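Local coordinates for glyoxalase family protein (Bacillus cereus, PDB 1ZSW), which is of unknown function but binds a zinc ion within the vicinal oxygen chelate fold of the glyoxalase superfamily, at residues 29-34 against 182-187; 103-108 against 149-154; 243-248 against 290-295. All coordinates share one frame; numbering follows the deposited sequence. Where two conformers were deposited one is given.

Interaction 1 (29-34 against 182-187); sequences KGHHHI and GSVELT. With ZN (zinc ion), chain B.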
ATOM      1  N   LYS A  29      -0.292 -13.508  -1.034  1.00 18.44           N
ATOM      2  CA  LYS A  29      -1.645 -13.304  -0.508  1.00 18.58           C
ATOM      3  C   LYS A  29      -2.292 -11.983  -0.854  1.00 19.34           C
ATOM      4  O   LYS A  29      -3.512 -11.889  -0.843  1.00 22.49           O
ATOM      5  CB  LYS A  29      -1.697 -13.542   0.989  1.00 20.51           C
ATOM      6  CG  LYS A  29      -1.525 -15.044   1.319  1.00 24.97           C
ATOM      7  CD  LYS A  29      -2.126 -15.398   2.661  1.00 34.32           C
ATOM      8  CE  LYS A  29      -3.560 -15.849   2.486  1.00 39.90           C
ATOM      9  NZ  LYS A  29      -4.161 -16.374   3.752  1.00 45.49           N
ATOM     10  N   GLY A  30      -1.487 -10.965  -1.125  1.00 17.86           N
ATOM     11  CA  GLY A  30      -2.055  -9.628  -1.334  1.00 18.67           C
ATOM     12  C   GLY A  30      -1.020  -8.536  -1.101  1.00 17.30           C
ATOM     13  O   GLY A  30       0.159  -8.803  -0.826  1.00 19.78           O
ATOM     14  N   HIS A  31      -1.486  -7.309  -1.223  1.00 16.03           N
ATOM     15  CA  HIS A  31      -0.660  -6.154  -0.857  1.00 15.66           C
ATOM     16  C   HIS A  31      -0.350  -6.173   0.633  1.00 15.61           C
ATOM     17  O   HIS A  31      -1.189  -6.559   1.471  1.00 14.91           O
ATOM     18  CB  HIS A  31      -1.327  -4.810  -1.177  1.00 16.85           C
ATOM     19  CG  HIS A  31      -1.949  -4.741  -2.545  1.00 16.18           C
ATOM     20  ND1 HIS A  31      -1.250  -5.091  -3.679  1.00 16.86           N
ATOM     21  CD2 HIS A  31      -3.184  -4.329  -2.962  1.00 19.69           C
ATOM     22  CE1 HIS A  31      -2.028  -4.907  -4.743  1.00 16.89           C
ATOM     23  NE2 HIS A  31      -3.205  -4.457  -4.335  1.00 18.66           N
ATOM     24  N   HIS A  32       0.834  -5.639   0.959  1.00 14.88           N
ATOM     25  CA  HIS A  32       1.281  -5.502   2.364  1.00 16.31           C
ATOM     26  C   HIS A  32       1.052  -4.084   2.875  1.00 17.40           C
ATOM     27  O   HIS A  32       0.385  -3.874   3.886  1.00 17.92           O
ATOM     28  CB  HIS A  32       2.760  -5.911   2.469  1.00 17.17           C
ATOM     29  CG  HIS A  32       3.275  -6.024   3.872  1.00 15.69           C
ATOM     30  ND1 HIS A  32       3.568  -4.925   4.652  1.00 19.36           N
ATOM     31  CD2 HIS A  32       3.581  -7.119   4.615  1.00 17.43           C
ATOM     32  CE1 HIS A  32       4.049  -5.333   5.820  1.00 21.58           C
ATOM     33  NE2 HIS A  32       4.038  -6.664   5.834  1.00 16.97           N
ATOM     34  N   HIS A  33       1.597  -3.107   2.156  1.00 16.06           N
ATOM     35  CA  HIS A  33       1.370  -1.703   2.480  1.00 16.24           C
ATOM     36  C   HIS A  33       1.730  -0.888   1.291  1.00 15.13           C
ATOM     37  O   HIS A  33       2.257  -1.427   0.300  1.00 15.37           O
ATOM     38  CB  HIS A  33       2.213  -1.232   3.701  1.00 17.00           C
ATOM     39  CG  HIS A  33       3.701  -1.278   3.498  1.00 16.97           C
ATOM     40  ND1 HIS A  33       4.452  -2.404   3.789  1.00 17.79           N
ATOM     41  CD2 HIS A  33       4.592  -0.319   3.124  1.00 18.46           C
ATOM     42  CE1 HIS A  33       5.732  -2.152   3.553  1.00 14.94           C
ATOM     43  NE2 HIS A  33       5.846  -0.891   3.159  1.00 19.98           N
ATOM     44  N   ILE A  34       1.444   0.410   1.372  1.00 15.05           N
ATOM     45  CA  ILE A  34       1.816   1.321   0.288  1.00 13.97           C
ATOM     46  C   ILE A  34       2.284   2.600   0.952  1.00 14.08           C
ATOM     47  O   ILE A  34       1.704   2.976   1.971  1.00 15.82           O
ATOM     48  CB  ILE A  34       0.604   1.523  -0.692  1.00 13.51           C
ATOM     49  CG1 ILE A  34       0.985   2.288  -1.969  1.00 18.01           C
ATOM     50  CG2 ILE A  34      -0.645   2.073   0.036  1.00 14.86           C
ATOM     51  CD1 ILE A  34      -0.001   1.974  -3.133  1.00 17.66           C
ATOM     52  N   GLY A 182      -7.479  -2.552  -1.820  1.00 18.49           N
ATOM     53  CA  GLY A 182      -7.931  -3.360  -2.972  1.00 18.99           C
ATOM     54  C   GLY A 182      -7.033  -3.094  -4.178  1.00 18.32           C
ATOM     55  O   GLY A 182      -5.809  -3.176  -4.064  1.00 19.48           O
ATOM     56  N   SER A 183      -7.606  -2.784  -5.337  1.00 18.91           N
ATOM     57  CA  SER A 183      -6.815  -2.546  -6.538  1.00 17.58           C
ATOM     58  C   SER A 183      -5.780  -1.461  -6.314  1.00 18.91           C
ATOM     59  O   SER A 183      -6.124  -0.404  -5.767  1.00 19.74           O
ATOM     60  CB  SER A 183      -7.734  -2.015  -7.650  1.00 19.23           C
ATOM     61  OG  SER A 183      -8.930  -2.758  -7.701  1.00 22.91           O
ATOM     62  N   VAL A 184      -4.555  -1.681  -6.794  1.00 17.00           N
ATOM     63  CA  VAL A 184      -3.538  -0.595  -6.834  1.00 15.92           C
ATOM     64  C   VAL A 184      -3.206  -0.385  -8.301  1.00 16.63           C
ATOM     65  O   VAL A 184      -3.024  -1.338  -9.002  1.00 16.71           O
ATOM     66  CB  VAL A 184      -2.265  -0.974  -6.030  1.00 16.35           C
ATOM     67  CG1 VAL A 184      -1.188   0.082  -6.222  1.00 17.56           C
ATOM     68  CG2 VAL A 184      -2.603  -1.051  -4.499  1.00 20.44           C
ATOM     69  N   GLU A 185      -3.183   0.876  -8.719  1.00 17.19           N
ATOM     70  CA  GLU A 185      -2.998   1.222 -10.151  1.00 17.10           C
ATOM     71  C   GLU A 185      -1.542   1.600 -10.418  1.00 18.01           C
ATOM     72  O   GLU A 185      -0.966   2.479  -9.707  1.00 16.41           O
ATOM     73  CB  GLU A 185      -3.874   2.419 -10.453  1.00 16.11           C
ATOM     74  CG  GLU A 185      -3.934   2.795 -11.921  1.00 19.89           C
ATOM     75  CD  GLU A 185      -4.773   4.031 -12.081  1.00 19.03           C
ATOM     76  OE1 GLU A 185      -6.041   3.884 -12.100  1.00 23.34           O
ATOM     77  OE2 GLU A 185      -4.197   5.151 -12.133  1.00 21.26           O
ATOM     78  N   LEU A 186      -0.988   0.972 -11.453  1.00 16.88           N
ATOM     79  CA  LEU A 186       0.387   1.262 -11.952  1.00 17.93           C
ATOM     80  C   LEU A 186       0.216   1.841 -13.367  1.00 19.30           C
ATOM     81  O   LEU A 186      -0.492   1.228 -14.170  1.00 19.83           O
ATOM     82  CB  LEU A 186       1.222  -0.030 -12.031  1.00 18.31           C
ATOM     83  CG  LEU A 186       1.303  -0.865 -10.745  1.00 21.37           C
ATOM     84  CD1 LEU A 186       2.216  -2.058 -10.884  1.00 20.55           C
ATOM     85  CD2 LEU A 186       1.768   0.004  -9.560  1.00 21.89           C
ATOM     86  N   THR A 187       0.860   2.962 -13.638  1.00 17.79           N
ATOM     87  CA  THR A 187       0.800   3.581 -14.996  1.00 17.82           C
ATOM     88  C   THR A 187       2.215   3.424 -15.567  1.00 18.34           C
ATOM     89  O   THR A 187       3.193   3.813 -14.927  1.00 17.96           O
ATOM     90  CB  THR A 187       0.372   5.052 -14.891  1.00 19.77           C
ATOM     91  OG1 THR A 187      -0.954   5.129 -14.319  1.00 20.96           O
ATOM     92  CG2 THR A 187       0.294   5.704 -16.297  1.00 22.30           C
TER
HETATM   93 ZN    ZN B 315       7.706  -0.031   2.606  1.00 23.99          ZN
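His31 lays one face of its ring against a methyl of Val184, and this CH-pi contact joins the two beta sheets of a vicinal oxygen chelate fold. The strands of 29-34 and 182-187 do not pair edge to edge. They belong to different sheets, with axes 9.9 Å apart and N-to-C directions 55° apart, so the contact is made by side chains of 29-34 reaching across to Val184 and to the carbonyl of Gly182. Val184 CG2 sits 3.8 Å from the centroid of the His31 ring, displaced toward the rim on the NE2 side, and the imidazole and the isopropyl group run past one another, pointing opposite ways. The edge of the same ring faces the carbonyl of Gly182, 2.9 Å from His31 NE2 to Gly182 O, while a hydrogen bond to the backbone O of Glu226 satisfies that nitrogen. The fork of Val184 serves both neighbours: with CG1 anti to the backbone N (chi1 174°), CG2 is left for the imidazole and CG1 reaches out to Ile34. Ile34 CD1 and Val184 CG1 meet tip to tip at 3.8 Å, next to Ile102, which touches both residues. His32 and His33 turn to the metal side and together face Ala248 in a classic beta bulge. The bulge brings their rings together, and His33 ND1 donates a nearly straight bond (174°) of 2.8 Å to His32 ND1. This bond fixes the rotation of the His33 imidazole, whose other nitrogen, NE2, binds the zinc ion at 2.1 Å.

Interaction 2 (103-108 against 149-154); sequences TRIGLL and LRLVLL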
ATOM      1  N   THR A 103      -0.088   5.085  -9.347  1.00 16.53           N
ATOM      2  CA  THR A 103      -0.947   6.263  -9.524  1.00 16.47           C
ATOM      3  C   THR A 103      -2.289   6.279  -8.775  1.00 18.24           C
ATOM      4  O   THR A 103      -2.919   7.320  -8.738  1.00 18.89           O
ATOM      5  CB  THR A 103      -1.212   6.557 -11.048  1.00 16.20           C
ATOM      6  OG1 THR A 103      -1.666   5.352 -11.661  1.00 19.17           O
ATOM      7  CG2 THR A 103       0.078   7.090 -11.712  1.00 19.51           C
ATOM      8  N   ARG A 104      -2.746   5.163  -8.202  1.00 16.78           N
ATOM      9  CA  ARG A 104      -4.052   5.178  -7.490  0.60 16.82           C
ATOM     10  C   ARG A 104      -4.092   4.096  -6.442  1.00 16.86           C
ATOM     11  O   ARG A 104      -3.638   2.955  -6.702  1.00 17.16           O
ATOM     12  CB  ARG A 104      -5.214   4.984  -8.481  0.60 17.14           C
ATOM     13  CG  ARG A 104      -6.554   5.457  -7.940  0.60 18.63           C
ATOM     14  CD  ARG A 104      -7.739   5.118  -8.842  0.60 18.62           C
ATOM     15  NE  ARG A 104      -7.527   5.361 -10.283  0.60 21.33           N
ATOM     16  CZ  ARG A 104      -7.886   6.475 -10.925  0.60 25.26           C
ATOM     17  NH1 ARG A 104      -8.448   7.488 -10.272  0.60 23.47           N
ATOM     18  NH2 ARG A 104      -7.657   6.577 -12.233  0.60 28.17           N
ATOM     19  N   ILE A 105      -4.648   4.437  -5.268  1.00 16.20           N
ATOM     20  CA  ILE A 105      -4.826   3.481  -4.192  1.00 15.76           C
ATOM     21  C   ILE A 105      -6.294   3.117  -4.052  1.00 15.12           C
ATOM     22  O   ILE A 105      -7.103   3.973  -3.723  1.00 17.22           O
ATOM     23  CB  ILE A 105      -4.375   4.064  -2.850  1.00 16.10           C
ATOM     24  CG1 ILE A 105      -2.981   4.662  -2.972  1.00 19.21           C
ATOM     25  CG2 ILE A 105      -4.406   2.962  -1.763  1.00 17.88           C
ATOM     26  CD1 ILE A 105      -2.569   5.425  -1.676  1.00 20.56           C
ATOM     27  N   GLY A 106      -6.613   1.849  -4.286  1.00 15.72           N
ATOM     28  CA  GLY A 106      -7.965   1.328  -4.067  1.00 16.07           C
ATOM     29  C   GLY A 106      -8.154   0.909  -2.613  1.00 17.09           C
ATOM     30  O   GLY A 106      -7.287   0.247  -2.041  1.00 18.04           O
ATOM     31  N   LEU A 107      -9.290   1.265  -2.023  1.00 17.99           N
ATOM     32  CA  LEU A 107      -9.571   0.935  -0.601  1.00 17.56           C
ATOM     33  C   LEU A 107     -10.946   0.267  -0.559  1.00 20.48           C
ATOM     34  O   LEU A 107     -11.920   0.835  -1.086  1.00 21.36           O
ATOM     35  CB  LEU A 107      -9.581   2.206   0.243  1.00 17.81           C
ATOM     36  CG  LEU A 107      -8.266   2.990   0.316  1.00 17.93           C
ATOM     37  CD1 LEU A 107      -8.454   4.313   1.044  1.00 20.67           C
ATOM     38  CD2 LEU A 107      -7.243   2.107   1.006  1.00 17.67           C
ATOM     39  N   LEU A 108     -11.024  -0.920   0.030  1.00 18.12           N
ATOM     40  CA  LEU A 108     -12.293  -1.678   0.056  1.00 18.31           C
ATOM     41  C   LEU A 108     -13.218  -1.143   1.147  1.00 20.95           C
ATOM     42  O   LEU A 108     -12.775  -0.849   2.250  1.00 20.99           O
ATOM     43  CB  LEU A 108     -12.013  -3.161   0.303  1.00 19.67           C
ATOM     44  CG  LEU A 108     -11.219  -3.841  -0.815  1.00 18.43           C
ATOM     45  CD1 LEU A 108     -10.662  -5.195  -0.411  1.00 22.46           C
ATOM     46  CD2 LEU A 108     -12.132  -3.996  -2.058  1.00 23.92           C
ATOM     47  N   LEU A 149      -3.018  13.161  -4.147  1.00 20.82           N
ATOM     48  CA  LEU A 149      -3.026  11.696  -4.141  1.00 19.11           C
ATOM     49  C   LEU A 149      -4.390  11.182  -4.549  1.00 20.24           C
ATOM     50  O   LEU A 149      -5.411  11.589  -3.973  1.00 20.30           O
ATOM     51  CB  LEU A 149      -2.617  11.156  -2.744  1.00 17.72           C
ATOM     52  CG  LEU A 149      -2.643   9.610  -2.654  1.00 16.07           C
ATOM     53  CD1 LEU A 149      -1.563   8.998  -3.507  1.00 18.87           C
ATOM     54  CD2 LEU A 149      -2.360   9.213  -1.169  1.00 18.95           C
ATOM     55  N   ARG A 150      -4.405  10.243  -5.502  1.00 19.54           N
ATOM     56  CA  ARG A 150      -5.640   9.693  -6.014  1.00 17.64           C
ATOM     57  C   ARG A 150      -5.955   8.384  -5.346  1.00 18.07           C
ATOM     58  O   ARG A 150      -5.086   7.480  -5.307  1.00 17.07           O
ATOM     59  CB  ARG A 150      -5.573   9.523  -7.551  1.00 18.30           C
ATOM     60  CG  ARG A 150      -5.454  10.891  -8.275  1.00 21.46           C
ATOM     61  CD  ARG A 150      -4.973  10.684  -9.713  1.00 26.19           C
ATOM     62  NE  ARG A 150      -3.506  10.574  -9.768  1.00 25.50           N
ATOM     63  CZ  ARG A 150      -2.823  10.364 -10.893  1.00 30.15           C
ATOM     64  NH1 ARG A 150      -3.465  10.230 -12.055  1.00 29.90           N
ATOM     65  NH2 ARG A 150      -1.503  10.301 -10.861  1.00 25.61           N
ATOM     66  N   LEU A 151      -7.177   8.308  -4.790  1.00 17.43           N
ATOM     67  CA  LEU A 151      -7.719   7.105  -4.171  1.00 16.69           C
ATOM     68  C   LEU A 151      -9.089   6.714  -4.706  1.00 17.63           C
ATOM     69  O   LEU A 151      -9.741   7.510  -5.391  1.00 19.82           O
ATOM     70  CB  LEU A 151      -7.794   7.278  -2.621  1.00 17.26           C
ATOM     71  CG  LEU A 151      -6.490   7.707  -1.942  1.00 19.04           C
ATOM     72  CD1 LEU A 151      -6.496   9.194  -1.654  1.00 21.57           C
ATOM     73  CD2 LEU A 151      -6.291   6.921  -0.613  1.00 19.79           C
ATOM     74  N   VAL A 152      -9.488   5.481  -4.492  1.00 16.18           N
ATOM     75  CA  VAL A 152     -10.808   5.053  -4.943  1.00 18.01           C
ATOM     76  C   VAL A 152     -11.397   4.061  -3.954  1.00 19.72           C
ATOM     77  O   VAL A 152     -10.743   3.073  -3.578  1.00 20.04           O
ATOM     78  CB  VAL A 152     -10.774   4.503  -6.404  1.00 18.73           C
ATOM     79  CG1 VAL A 152      -9.887   3.253  -6.538  1.00 19.99           C
ATOM     80  CG2 VAL A 152     -12.208   4.143  -6.888  1.00 19.85           C
ATOM     81  N   LEU A 153     -12.623   4.344  -3.500  1.00 17.82           N
ATOM     82  CA  LEU A 153     -13.330   3.395  -2.677  1.00 20.23           C
ATOM     83  C   LEU A 153     -14.002   2.331  -3.542  1.00 20.91           C
ATOM     84  O   LEU A 153     -14.595   2.661  -4.597  1.00 22.45           O
ATOM     85  CB  LEU A 153     -14.362   4.101  -1.800  1.00 19.39           C
ATOM     86  CG  LEU A 153     -13.895   5.208  -0.894  1.00 16.51           C
ATOM     87  CD1 LEU A 153     -15.092   5.790  -0.171  1.00 22.47           C
ATOM     88  CD2 LEU A 153     -12.883   4.670   0.154  1.00 19.37           C
ATOM     89  N   LEU A 154     -13.895   1.087  -3.131  1.00 19.61           N
ATOM     90  CA  LEU A 154     -14.326  -0.050  -3.959  1.00 19.73           C
ATOM     91  C   LEU A 154     -15.193  -0.996  -3.133  1.00 21.94           C
ATOM     92  O   LEU A 154     -14.844  -1.368  -2.008  1.00 19.81           O
ATOM     93  CB  LEU A 154     -13.115  -0.827  -4.450  1.00 22.14           C
ATOM     94  CG  LEU A 154     -12.028  -0.106  -5.249  1.00 19.72           C
ATOM     95  CD1 LEU A 154     -10.757  -1.025  -5.324  1.00 22.25           C
ATOM     96  CD2 LEU A 154     -12.570   0.316  -6.639  1.00 21.73           C
TER
HETATM   97  O   HOH W   1      -2.176   9.608  -7.410  1.00 20.21           O
HETATM   98  O   HOH W   2      -9.086   8.957  -7.719  1.00 29.78           O
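Arg150 runs beside Thr103 in the same direction and buries more surface here than any other residue. Its chain bends at CG-CD (chi3 -84°), which brings one face of the guanidinium over Thr103 O, 3.3 Å from the plane, while NH2 rests 3.7 Å from Thr103 CG2. The angle is too poor for NE to bond that oxygen directly. A water does so instead, donating to Thr103 O at 2.7 Å and accepting from both N and NE of Arg150, so one water links two nitrogens of the arginine to a single carbonyl. Leu107 comes next. Its N and O both bond to strand 150-155, N giving a hydrogen bond of 2.8 Å to Val152 O and O receiving one from Leu154 N. Its CD1 crosses to Leu151 CD2 at 3.8 Å, on the face it shares with Ile105 and Leu153; there Leu153 also packs on helix 112-124. Leu154 occupies the opposite face: its CD1 lies over the CA of Gly106, 3.9 Å away, where no side chain intervenes, and its CB touches Leu108 CD2. Arg104, in the conformer given, folds its CD against Val152 CG1 before its NE reaches a salt bridge with Glu185. The hydrogen bonds of Ile105, N to Arg150 O and O from Val152 N, complete the ladder. Parallel neighbours with a helix and then further strands between them in the chain, among them 138-144 antiparallel to 150-155, are the first and last strands of a beta-alpha-beta-beta-beta module, the building unit of the vicinal oxygen chelate fold.

Interaction 3 (243-248 against 290-295); sequences SIHHLA and GILFEI. With ZN (zinc ion), chain B.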
ATOM      1  N   SER A 243       2.814  11.931  -3.919  1.00 17.98           N
ATOM      2  CA  SER A 243       3.315  10.847  -4.746  1.00 18.21           C
ATOM      3  C   SER A 243       3.333   9.554  -3.952  1.00 17.32           C
ATOM      4  O   SER A 243       3.396   9.561  -2.721  1.00 17.76           O
ATOM      5  CB  SER A 243       4.737  11.135  -5.271  1.00 17.80           C
ATOM      6  OG  SER A 243       5.690  11.274  -4.215  1.00 19.31           O
ATOM      7  N   ILE A 244       3.250   8.447  -4.692  1.00 15.93           N
ATOM      8  CA  ILE A 244       3.376   7.113  -4.137  1.00 15.71           C
ATOM      9  C   ILE A 244       4.792   6.608  -4.411  1.00 17.76           C
ATOM     10  O   ILE A 244       5.222   6.515  -5.567  1.00 19.57           O
ATOM     11  CB  ILE A 244       2.307   6.153  -4.719  1.00 15.04           C
ATOM     12  CG1 ILE A 244       0.889   6.656  -4.429  1.00 17.89           C
ATOM     13  CG2 ILE A 244       2.515   4.760  -4.118  1.00 17.57           C
ATOM     14  CD1 ILE A 244      -0.218   6.092  -5.358  1.00 16.87           C
ATOM     15  N   HIS A 245       5.512   6.259  -3.335  1.00 15.03           N
ATOM     16  CA  HIS A 245       6.910   5.943  -3.412  1.00 16.15           C
ATOM     17  C   HIS A 245       7.143   4.454  -3.765  1.00 16.31           C
ATOM     18  O   HIS A 245       7.954   4.146  -4.610  1.00 16.31           O
ATOM     19  CB  HIS A 245       7.596   6.326  -2.102  1.00 19.61           C
ATOM     20  CG  HIS A 245       9.055   6.035  -2.092  1.00 22.23           C
ATOM     21  ND1 HIS A 245       9.565   4.884  -1.534  1.00 21.56           N
ATOM     22  CD2 HIS A 245      10.111   6.721  -2.585  1.00 26.45           C
ATOM     23  CE1 HIS A 245      10.882   4.880  -1.670  1.00 27.34           C
ATOM     24  NE2 HIS A 245      11.238   5.979  -2.312  1.00 28.08           N
ATOM     25  N   HIS A 246       6.359   3.572  -3.160  1.00 15.72           N
ATOM     26  CA  HIS A 246       6.465   2.119  -3.459  1.00 13.64           C
ATOM     27  C   HIS A 246       5.226   1.371  -3.009  1.00 13.30           C
ATOM     28  O   HIS A 246       4.482   1.819  -2.146  1.00 14.60           O
ATOM     29  CB  HIS A 246       7.741   1.465  -2.810  1.00 14.79           C
ATOM     30  CG  HIS A 246       7.760   1.490  -1.316  1.00 15.69           C
ATOM     31  ND1 HIS A 246       8.305   2.538  -0.597  1.00 19.78           N
ATOM     32  CD2 HIS A 246       7.398   0.556  -0.406  1.00 18.03           C
ATOM     33  CE1 HIS A 246       8.196   2.274   0.699  1.00 18.59           C
ATOM     34  NE2 HIS A 246       7.631   1.086   0.842  1.00 18.73           N
ATOM     35  N   LEU A 247       5.063   0.187  -3.587  1.00 14.37           N
ATOM     36  CA  LEU A 247       4.024  -0.755  -3.199  1.00 14.21           C
ATOM     37  C   LEU A 247       4.723  -1.986  -2.655  1.00 14.61           C
ATOM     38  O   LEU A 247       5.686  -2.474  -3.295  1.00 15.99           O
ATOM     39  CB  LEU A 247       3.185  -1.183  -4.418  1.00 15.85           C
ATOM     40  CG  LEU A 247       2.226  -2.357  -4.186  1.00 14.03           C
ATOM     41  CD1 LEU A 247       1.108  -2.023  -3.231  1.00 15.98           C
ATOM     42  CD2 LEU A 247       1.644  -2.825  -5.540  1.00 16.83           C
ATOM     43  N   ALA A 248       4.280  -2.424  -1.470  1.00 13.86           N
ATOM     44  CA  ALA A 248       4.801  -3.670  -0.862  1.00 13.35           C
ATOM     45  C   ALA A 248       3.785  -4.774  -0.965  1.00 15.01           C
ATOM     46  O   ALA A 248       2.593  -4.527  -0.749  1.00 15.95           O
ATOM     47  CB  ALA A 248       5.171  -3.458   0.609  1.00 14.35           C
ATOM     48  N   GLY A 290      10.620   1.219 -13.919  1.00 21.99           N
ATOM     49  CA  GLY A 290      11.070   2.073 -12.831  1.00 22.57           C
ATOM     50  C   GLY A 290      10.147   2.053 -11.616  1.00 23.60           C
ATOM     51  O   GLY A 290      10.378   2.814 -10.671  1.00 25.08           O
ATOM     52  N   ILE A 291       9.091   1.230 -11.647  1.00 18.92           N
ATOM     53  CA  ILE A 291       8.202   1.127 -10.496  1.00 19.97           C
ATOM     54  C   ILE A 291       8.950   0.423  -9.331  1.00 18.56           C
ATOM     55  O   ILE A 291       9.505  -0.641  -9.528  1.00 18.85           O
ATOM     56  CB  ILE A 291       6.940   0.300 -10.825  1.00 20.93           C
ATOM     57  CG1 ILE A 291       6.135   0.873 -12.017  1.00 27.00           C
ATOM     58  CG2 ILE A 291       6.057   0.149  -9.589  1.00 20.54           C
ATOM     59  CD1 ILE A 291       5.566   2.221 -11.781  1.00 26.45           C
ATOM     60  N   LEU A 292       8.896   0.983  -8.132  1.00 19.27           N
ATOM     61  CA  LEU A 292       9.584   0.381  -6.970  1.00 16.79           C
ATOM     62  C   LEU A 292       8.637  -0.503  -6.234  1.00 16.82           C
ATOM     63  O   LEU A 292       7.603  -0.062  -5.713  1.00 16.58           O
ATOM     64  CB  LEU A 292      10.101   1.489  -6.020  1.00 16.73           C
ATOM     65  CG  LEU A 292      10.940   1.068  -4.815  1.00 18.57           C
ATOM     66  CD1 LEU A 292      12.203   0.363  -5.256  1.00 19.05           C
ATOM     67  CD2 LEU A 292      11.319   2.321  -4.024  1.00 17.17           C
ATOM     68  N   PHE A 293       9.005  -1.776  -6.160  1.00 17.07           N
ATOM     69  CA  PHE A 293       8.251  -2.742  -5.406  1.00 16.16           C
ATOM     70  C   PHE A 293       9.024  -3.134  -4.149  1.00 16.51           C
ATOM     71  O   PHE A 293      10.281  -3.100  -4.138  1.00 17.49           O
ATOM     72  CB  PHE A 293       8.089  -4.020  -6.225  1.00 16.31           C
ATOM     73  CG  PHE A 293       7.027  -3.959  -7.252  1.00 20.96           C
ATOM     74  CD1 PHE A 293       7.367  -3.831  -8.563  1.00 20.89           C
ATOM     75  CD2 PHE A 293       5.684  -4.119  -6.913  1.00 27.67           C
ATOM     76  CE1 PHE A 293       6.395  -3.838  -9.573  1.00 24.29           C
ATOM     77  CE2 PHE A 293       4.696  -4.106  -7.926  1.00 30.72           C
ATOM     78  CZ  PHE A 293       5.083  -3.945  -9.261  1.00 20.96           C
ATOM     79  N   GLU A 294       8.302  -3.515  -3.116  1.00 16.09           N
ATOM     80  CA  GLU A 294       8.934  -4.069  -1.924  1.00 14.90           C
ATOM     81  C   GLU A 294       8.265  -5.407  -1.657  1.00 16.46           C
ATOM     82  O   GLU A 294       7.047  -5.575  -1.872  1.00 17.65           O
ATOM     83  CB  GLU A 294       8.733  -3.098  -0.776  1.00 14.94           C
ATOM     84  CG  GLU A 294       9.281  -3.579   0.595  1.00 14.57           C
ATOM     85  CD  GLU A 294       8.952  -2.615   1.717  1.00 22.41           C
ATOM     86  OE1 GLU A 294       8.157  -1.675   1.510  1.00 19.94           O
ATOM     87  OE2 GLU A 294       9.527  -2.806   2.816  1.00 27.37           O
ATOM     88  N   ILE A 295       9.047  -6.369  -1.179  1.00 17.21           N
ATOM     89  CA  ILE A 295       8.490  -7.662  -0.790  1.00 17.21           C
ATOM     90  C   ILE A 295       8.690  -7.754   0.723  1.00 16.55           C
ATOM     91  O   ILE A 295       9.821  -7.684   1.173  1.00 19.14           O
ATOM     92  CB  ILE A 295       9.247  -8.822  -1.501  1.00 16.88           C
ATOM     93  CG1 ILE A 295       9.273  -8.562  -3.012  1.00 17.66           C
ATOM     94  CG2 ILE A 295       8.563 -10.178  -1.202  1.00 18.79           C
ATOM     95  CD1 ILE A 295       9.996  -9.635  -3.853  1.00 21.25           C
TER
HETATM   96 ZN    ZN B 315       7.706  -0.031   2.606  1.00 23.99          ZN
HETATM   97  O   HOH W   3       7.604   3.769  -7.758  1.00 23.84           O
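Leu247 and Phe293 form one bridge and Ala248 and Glu294 the next between two parallel strands, Glu294 N donating to Leu247 O at 2.8 Å while Leu247 N makes only a weak bond to Leu292 O. On one face of this pair, His246 and Glu294 converge on the zinc ion, bound by His246 NE2 at 2.1 Å and by Glu294 OE1 at 2.0 Å. Ring and carboxylate planes stand 64° apart, and the closeness of the two ligand atoms reflects the shared metal. Glu294 is fully extended, CG anti to the backbone N (chi1 177°), which carries OE1 past the methyl of Ala248 to the zinc; Ser282 holds the second oxygen, OE2. The rotation of the His246 ring is set from behind by a straight hydrogen bond, 2.8 Å from His246 ND1 to His245 ND1, nearly in the plane of both imidazoles. Leu292 lies beside this pair, its CD2 3.5 Å from His245 CE1. On the other face, Leu247 CD2 and Phe293 CE2 touch at 4.1 Å. With His33 of strand 31-38 as the remaining protein ligand, this is the metal site of a vicinal oxygen chelate protein.

In the fold
Along the chain interaction 2 is nested inside the span closed by interaction 1, and interaction 3 follows both. Interactions 1 and 3 have centres about 9 Å apart and meet in one sheet, where strands 31-38 and 244-251 are antiparallel neighbours; the zinc ion joins them, drawing ligands from both glyoxalase-like halves of the chain. Interaction 2, centred about 10 Å from interaction 1, belongs to the second sheet, in which strand 101-109 lies between 150-155 and 180-188. Interactions 2 and 3, about 15 Å apart, meet where Ile244 packs on Leu149 and Ile105. The two sheets thus share a hydrophobic interface, with the metal on the far side of the first.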